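Local atomic coordinates of D-galactonate dehydratase family member RspA (Pantoea ananatis, PDB entry 3T6C), a protein that dehydrates D-gluconate weakly in vitro, in a magnesium-dependent reaction that gives 2-dehydro-3-deoxy-D-gluconate, and probably plays no significant part in gluconate breakdown in vivo. Residues Ile310-His321 / Tyr337-His348. Residues are numbered along the deposited sequence; the frame is centred on the assembly and turned at random. Where two conformers were deposited one is given.
Sequences IDNKLIDYIRCH and YSELNGVRTAWH. With GCO (D-gluconic acid), chain D.
The imidazoles of His321 and His348 meet rim to rim, their planes 69° apart and neither lying over the other; ND1 of His321 is 2.7 Å from ND1 of His348 in a hydrogen bond whose donor is not settled. With CG anti to the backbone N (chi1 174°), the His348 ring reaches the substrate on its other nitrogen, NE2 giving a hydrogen bond to gluconate O5 at 2.8 Å. His348 CB sits over the rim of one face of the Arg319 guanidinium, while gluconate O1B lies at its edge. Bends at chi2 and chi3 fold the Arg319 chain back, and NH1 donates to Ala346 O (2.9 Å) from above the carbonyl plane. Arg319 NH2 also hydrogen-bonds Glu272, a magnesium ligand, and forms a salt bridge with Glu375.

Away from the gluconate, Tyr317 and Arg344 run side by side in the same direction, ring and guanidinium 42° apart, and Arg344 NH2 donates to Tyr317 OH (2.8 Å). A water over the rim of one Tyr317 face accepts from Arg344 NE and donates to Asp316 O. The parallel strands 317-318 and 344-345 pair through Ile318 N to Arg344 O (3.0 Å) and Ala346 N to Ile318 O (2.8 Å), part of the beta-alpha-beta unit completed by helix 328-340 in the enolase-superfamily barrel. At the helical end, Tyr337 OH donates to Asp311 OD1 (2.6 Å) on its syn side; this tyrosine stacks on Tyr337 of a second subunit.

The bonds on both nitrogens should hold the His348 ring against rotation, with His321 as a second-shell partner; Arg319, whose NH2 lies near gluconate O1B and two glutamates, would probably temper the negative charge around the magnesium site.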
loop_
_atom_site.group_PDB
_atom_site.type_symbol
_atom_site.label_atom_id
_atom_site.label_comp_id
_atom_site.label_asym_id
_atom_site.label_seq_id
_atom_site.Cartn_x
_atom_site.Cartn_y
_atom_site.Cartn_z
ATOM N N ILE A 310 -4.424 9.541 14.082
ATOM C CA ILE A 310 -4.519 8.600 15.205
ATOM C C ILE A 310 -4.489 7.182 14.637
ATOM O O ILE A 310 -3.752 6.315 15.138
ATOM C CB ILE A 310 -5.757 8.885 16.041
ATOM C CG1 ILE A 310 -5.612 10.249 16.753
ATOM C CG2 ILE A 310 -5.940 7.748 17.083
ATOM C CD1 ILE A 310 -6.969 10.725 17.371
ATOM N N ASP A 311 -5.235 6.929 13.559
ATOM C CA ASP A 311 -5.278 5.599 12.933
ATOM C C ASP A 311 -3.915 5.094 12.551
ATOM O O ASP A 311 -3.640 3.920 12.717
ATOM C CB ASP A 311 -6.109 5.674 11.622
ATOM C CG ASP A 311 -7.594 5.509 11.865
ATOM O OD1 ASP A 311 -7.977 4.852 12.866
ATOM O OD2 ASP A 311 -8.355 5.960 10.999
ATOM N N ASN A 312 -3.092 5.989 12.035
ATOM C CA ASN A 312 -1.787 5.646 11.471
ATOM C C ASN A 312 -0.620 5.823 12.459
ATOM O O ASN A 312 0.570 5.716 12.082
ATOM C CB ASN A 312 -1.578 6.350 10.137
ATOM C CG ASN A 312 -2.518 5.840 9.094
ATOM O OD1 ASN A 312 -2.385 4.685 8.652
ATOM N ND2 ASN A 312 -3.480 6.657 8.702
ATOM N N LYS A 313 -0.940 6.096 13.721
ATOM C CA LYS A 313 0.095 6.203 14.765
ATOM C C LYS A 313 1.063 7.352 14.455
ATOM O O LYS A 313 2.283 7.248 14.708
ATOM C CB LYS A 313 0.868 4.876 14.959
ATOM C CG LYS A 313 -0.050 3.621 14.945
ATOM C CD LYS A 313 -1.156 3.655 15.986
ATOM C CE LYS A 313 -1.882 2.304 16.095
ATOM N NZ LYS A 313 -2.659 2.021 14.800
ATOM N N LEU A 314 0.518 8.433 13.901
ATOM C CA LEU A 314 1.368 9.552 13.445
ATOM C C LEU A 314 1.612 10.559 14.551
ATOM O O LEU A 314 2.454 11.433 14.403
ATOM C CB LEU A 314 0.771 10.261 12.182
ATOM C CG LEU A 314 0.640 9.257 11.027
ATOM C CD1 LEU A 314 0.065 10.022 9.840
ATOM C CD2 LEU A 314 1.983 8.571 10.668
ATOM N N ILE A 315 0.931 10.374 15.694
ATOM C CA ILE A 315 1.104 11.242 16.854
ATOM C C ILE A 315 1.038 10.382 18.097
ATOM O O ILE A 315 0.582 9.229 18.055
ATOM C CB ILE A 315 0.044 12.365 16.958
ATOM C CG1 ILE A 315 -1.369 11.761 17.070
ATOM C CG2 ILE A 315 0.074 13.263 15.695
ATOM C CD1 ILE A 315 -2.480 12.853 17.228
ATOM N N ASP A 316 1.639 10.866 19.154
ATOM C CA ASP A 316 1.528 10.236 20.466
ATOM C C ASP A 316 0.591 10.901 21.441
ATOM O O ASP A 316 0.205 10.292 22.441
ATOM C CB ASP A 316 2.934 10.166 21.041
ATOM C CG ASP A 316 3.885 9.561 20.039
ATOM O OD1 ASP A 316 4.740 10.295 19.490
ATOM O OD2 ASP A 316 3.718 8.317 19.786
ATOM N N TYR A 317 0.228 12.160 21.136
ATOM C CA TYR A 317 -0.660 12.958 21.998
ATOM C C TYR A 317 -1.580 13.749 21.138
ATOM O O TYR A 317 -1.139 14.448 20.222
ATOM C CB TYR A 317 0.145 13.973 22.871
ATOM C CG TYR A 317 1.079 13.270 23.850
ATOM C CD1 TYR A 317 2.394 12.977 23.483
ATOM C CD2 TYR A 317 0.639 12.877 25.111
ATOM C CE1 TYR A 317 3.257 12.284 24.366
ATOM C CE2 TYR A 317 1.501 12.185 26.007
ATOM C CZ TYR A 317 2.785 11.929 25.618
ATOM O OH TYR A 317 3.638 11.256 26.464
ATOM N N ILE A 318 -2.866 13.682 21.454
ATOM C CA ILE A 318 -3.892 14.478 20.760
ATOM C C ILE A 318 -4.163 15.716 21.629
ATOM O O ILE A 318 -4.354 15.648 22.844
ATOM C CB ILE A 318 -5.148 13.600 20.474
ATOM C CG1 ILE A 318 -6.182 14.414 19.684
ATOM C CG2 ILE A 318 -5.838 13.154 21.741
ATOM C CD1 ILE A 318 -5.683 14.849 18.295
ATOM N N ARG A 319 -4.050 16.865 20.964
ATOM C CA ARG A 319 -4.043 18.206 21.575
ATOM C C ARG A 319 -5.319 19.029 21.514
ATOM O O ARG A 319 -5.269 20.256 21.724
ATOM C CB ARG A 319 -2.851 19.038 21.052
ATOM C CG ARG A 319 -1.483 18.459 21.445
ATOM C CD ARG A 319 -1.076 18.993 22.840
ATOM N NE ARG A 319 -1.013 20.466 22.836
ATOM C CZ ARG A 319 -1.333 21.250 23.882
ATOM N NH1 ARG A 319 -1.863 20.755 25.021
ATOM N NH2 ARG A 319 -1.154 22.577 23.798
ATOM N N CYS A 320 -6.429 18.417 21.129
ATOM C CA CYS A 320 -7.585 19.275 20.802
ATOM C C CYS A 320 -7.925 20.279 21.881
ATOM O O CYS A 320 -7.848 19.997 23.117
ATOM C CB CYS A 320 -8.824 18.430 20.617
ATOM S SG CYS A 320 -8.628 17.260 19.213
ATOM N N HIS A 321 -8.373 21.450 21.396
ATOM C CA HIS A 321 -9.054 22.433 22.252
ATOM C C HIS A 321 -10.464 21.875 22.189
ATOM O O HIS A 321 -11.139 21.916 21.111
ATOM C CB HIS A 321 -8.921 23.794 21.545
ATOM C CG HIS A 321 -9.541 24.960 22.272
ATOM N ND1 HIS A 321 -8.959 25.537 23.382
ATOM C CD2 HIS A 321 -10.626 25.707 21.982
ATOM C CE1 HIS A 321 -9.707 26.553 23.784
ATOM N NE2 HIS A 321 -10.711 26.692 22.933
ATOM N N TYR A 337 -11.048 6.889 20.871
ATOM C CA TYR A 337 -10.418 6.508 19.595
ATOM C C TYR A 337 -8.881 6.499 19.744
ATOM O O TYR A 337 -8.195 5.620 19.233
ATOM C CB TYR A 337 -10.855 7.509 18.504
ATOM C CG TYR A 337 -10.744 6.913 17.122
ATOM C CD1 TYR A 337 -11.808 6.188 16.606
ATOM C CD2 TYR A 337 -9.597 7.070 16.357
ATOM C CE1 TYR A 337 -11.738 5.578 15.374
ATOM C CE2 TYR A 337 -9.511 6.437 15.111
ATOM C CZ TYR A 337 -10.569 5.690 14.646
ATOM O OH TYR A 337 -10.492 5.109 13.393
ATOM N N SER A 338 -8.361 7.471 20.486
ATOM C CA SER A 338 -6.925 7.532 20.795
ATOM C C SER A 338 -6.493 6.347 21.651
ATOM O O SER A 338 -5.468 5.671 21.333
ATOM C CB SER A 338 -6.606 8.856 21.519
ATOM O OG SER A 338 -6.933 9.940 20.667
ATOM N N GLU A 339 -7.280 6.042 22.694
ATOM C CA GLU A 339 -6.956 4.962 23.615
ATOM C C GLU A 339 -6.731 3.655 22.871
ATOM O O GLU A 339 -5.774 2.907 23.148
ATOM C CB GLU A 339 -8.154 4.810 24.594
ATOM C CG GLU A 339 -7.995 3.646 25.595
ATOM C CD GLU A 339 -9.274 3.396 26.418
ATOM O OE1 GLU A 339 -10.190 4.253 26.437
ATOM O OE2 GLU A 339 -9.359 2.307 27.004
ATOM N N LEU A 340 -7.626 3.345 21.943
ATOM C CA LEU A 340 -7.551 2.048 21.248
ATOM C C LEU A 340 -6.396 2.007 20.240
ATOM O O LEU A 340 -6.021 0.924 19.774
ATOM C CB LEU A 340 -8.904 1.732 20.585
ATOM C CG LEU A 340 -10.039 1.071 21.429
ATOM C CD1 LEU A 340 -10.202 1.691 22.807
ATOM C CD2 LEU A 340 -11.381 1.087 20.687
ATOM N N ASN A 341 -5.867 3.180 19.882
ATOM C CA ASN A 341 -4.649 3.303 19.047
ATOM C C ASN A 341 -3.371 3.529 19.847
ATOM O O ASN A 341 -2.344 3.845 19.265
ATOM C CB ASN A 341 -4.869 4.412 17.987
ATOM C CG ASN A 341 -5.714 3.889 16.860
ATOM O OD1 ASN A 341 -5.204 3.094 16.039
ATOM N ND2 ASN A 341 -7.020 4.251 16.838
ATOM N N GLY A 342 -3.449 3.481 21.181
ATOM C CA GLY A 342 -2.234 3.708 21.984
ATOM C C GLY A 342 -1.777 5.152 22.035
ATOM O O GLY A 342 -0.619 5.448 22.440
ATOM N N VAL A 343 -2.677 6.080 21.678
ATOM C CA VAL A 343 -2.350 7.513 21.697
ATOM C C VAL A 343 -2.917 8.141 22.981
ATOM O O VAL A 343 -4.013 7.764 23.406
ATOM C CB VAL A 343 -3.012 8.165 20.454
ATOM C CG1 VAL A 343 -2.893 9.719 20.533
ATOM C CG2 VAL A 343 -2.296 7.650 19.191
ATOM N N ARG A 344 -2.199 9.083 23.602
ATOM C CA ARG A 344 -2.711 9.655 24.846
ATOM C C ARG A 344 -3.263 11.079 24.683
ATOM O O ARG A 344 -3.062 11.723 23.661
ATOM C CB ARG A 344 -1.602 9.638 25.931
ATOM C CG ARG A 344 -1.166 8.187 26.237
ATOM C CD ARG A 344 -0.415 8.091 27.573
ATOM N NE ARG A 344 0.889 8.708 27.482
ATOM C CZ ARG A 344 1.692 8.787 28.532
ATOM N NH1 ARG A 344 1.298 8.302 29.708
ATOM N NH2 ARG A 344 2.889 9.376 28.440
ATOM N N THR A 345 -3.926 11.577 25.722
ATOM C CA THR A 345 -4.581 12.910 25.614
ATOM C C THR A 345 -3.709 14.015 26.209
ATOM O O THR A 345 -3.012 13.804 27.231
ATOM C CB THR A 345 -5.989 12.929 26.285
ATOM O OG1 THR A 345 -5.825 12.881 27.716
ATOM C CG2 THR A 345 -6.822 11.740 25.830
ATOM N N ALA A 346 -3.638 15.158 25.506
ATOM C CA ALA A 346 -3.084 16.367 26.111
ATOM C C ALA A 346 -3.990 17.499 25.626
ATOM O O ALA A 346 -3.552 18.359 24.816
ATOM C CB ALA A 346 -1.632 16.506 25.515
ATOM N N TRP A 347 -5.090 17.734 26.328
ATOM C CA TRP A 347 -6.021 18.772 25.842
ATOM C C TRP A 347 -5.383 20.144 25.951
ATOM O O TRP A 347 -4.708 20.457 26.930
ATOM C CB TRP A 347 -7.334 18.747 26.661
ATOM C CG TRP A 347 -7.989 17.373 26.750
ATOM C CD1 TRP A 347 -8.254 16.673 27.895
ATOM C CD2 TRP A 347 -8.448 16.565 25.676
ATOM N NE1 TRP A 347 -8.867 15.482 27.603
ATOM C CE2 TRP A 347 -8.986 15.373 26.253
ATOM C CE3 TRP A 347 -8.470 16.717 24.276
ATOM C CZ2 TRP A 347 -9.596 14.383 25.497
ATOM C CZ3 TRP A 347 -9.039 15.676 23.512
ATOM C CH2 TRP A 347 -9.593 14.539 24.134
ATOM N N HIS A 348 -5.679 20.982 24.947
ATOM C CA HIS A 348 -5.193 22.397 24.943
ATOM C C HIS A 348 -5.850 23.198 26.065
ATOM O O HIS A 348 -7.087 23.130 26.265
ATOM C CB HIS A 348 -5.518 22.946 23.560
ATOM C CG HIS A 348 -5.240 24.421 23.373
ATOM N ND1 HIS A 348 -6.246 25.364 23.470
ATOM C CD2 HIS A 348 -4.113 25.104 23.046
ATOM C CE1 HIS A 348 -5.744 26.571 23.230
ATOM N NE2 HIS A 348 -4.464 26.439 22.935
HETATM C C1 GCO D . -0.575 26.336 23.420
HETATM C C2 GCO D . -1.045 27.103 22.242
HETATM C C3 GCO D . -1.495 28.520 22.542
HETATM C C4 GCO D . -2.209 29.120 21.348
HETATM C C5 GCO D . -3.341 30.001 21.818
HETATM C C6 GCO D . -4.131 30.629 20.683
HETATM O O1A GCO D . -0.960 26.606 24.596
HETATM O O1B GCO D . 0.117 25.287 23.212
HETATM O O2 GCO D . -0.146 26.907 21.181
HETATM O O3 GCO D . -0.356 29.222 22.879
HETATM O O4 GCO D . -1.264 29.874 20.612
HETATM O O5 GCO D . -4.190 29.242 22.596
HETATM O O6 GCO D . -5.220 31.429 21.100
HETATM O O HOH W 1 1.871 8.971 24.629
#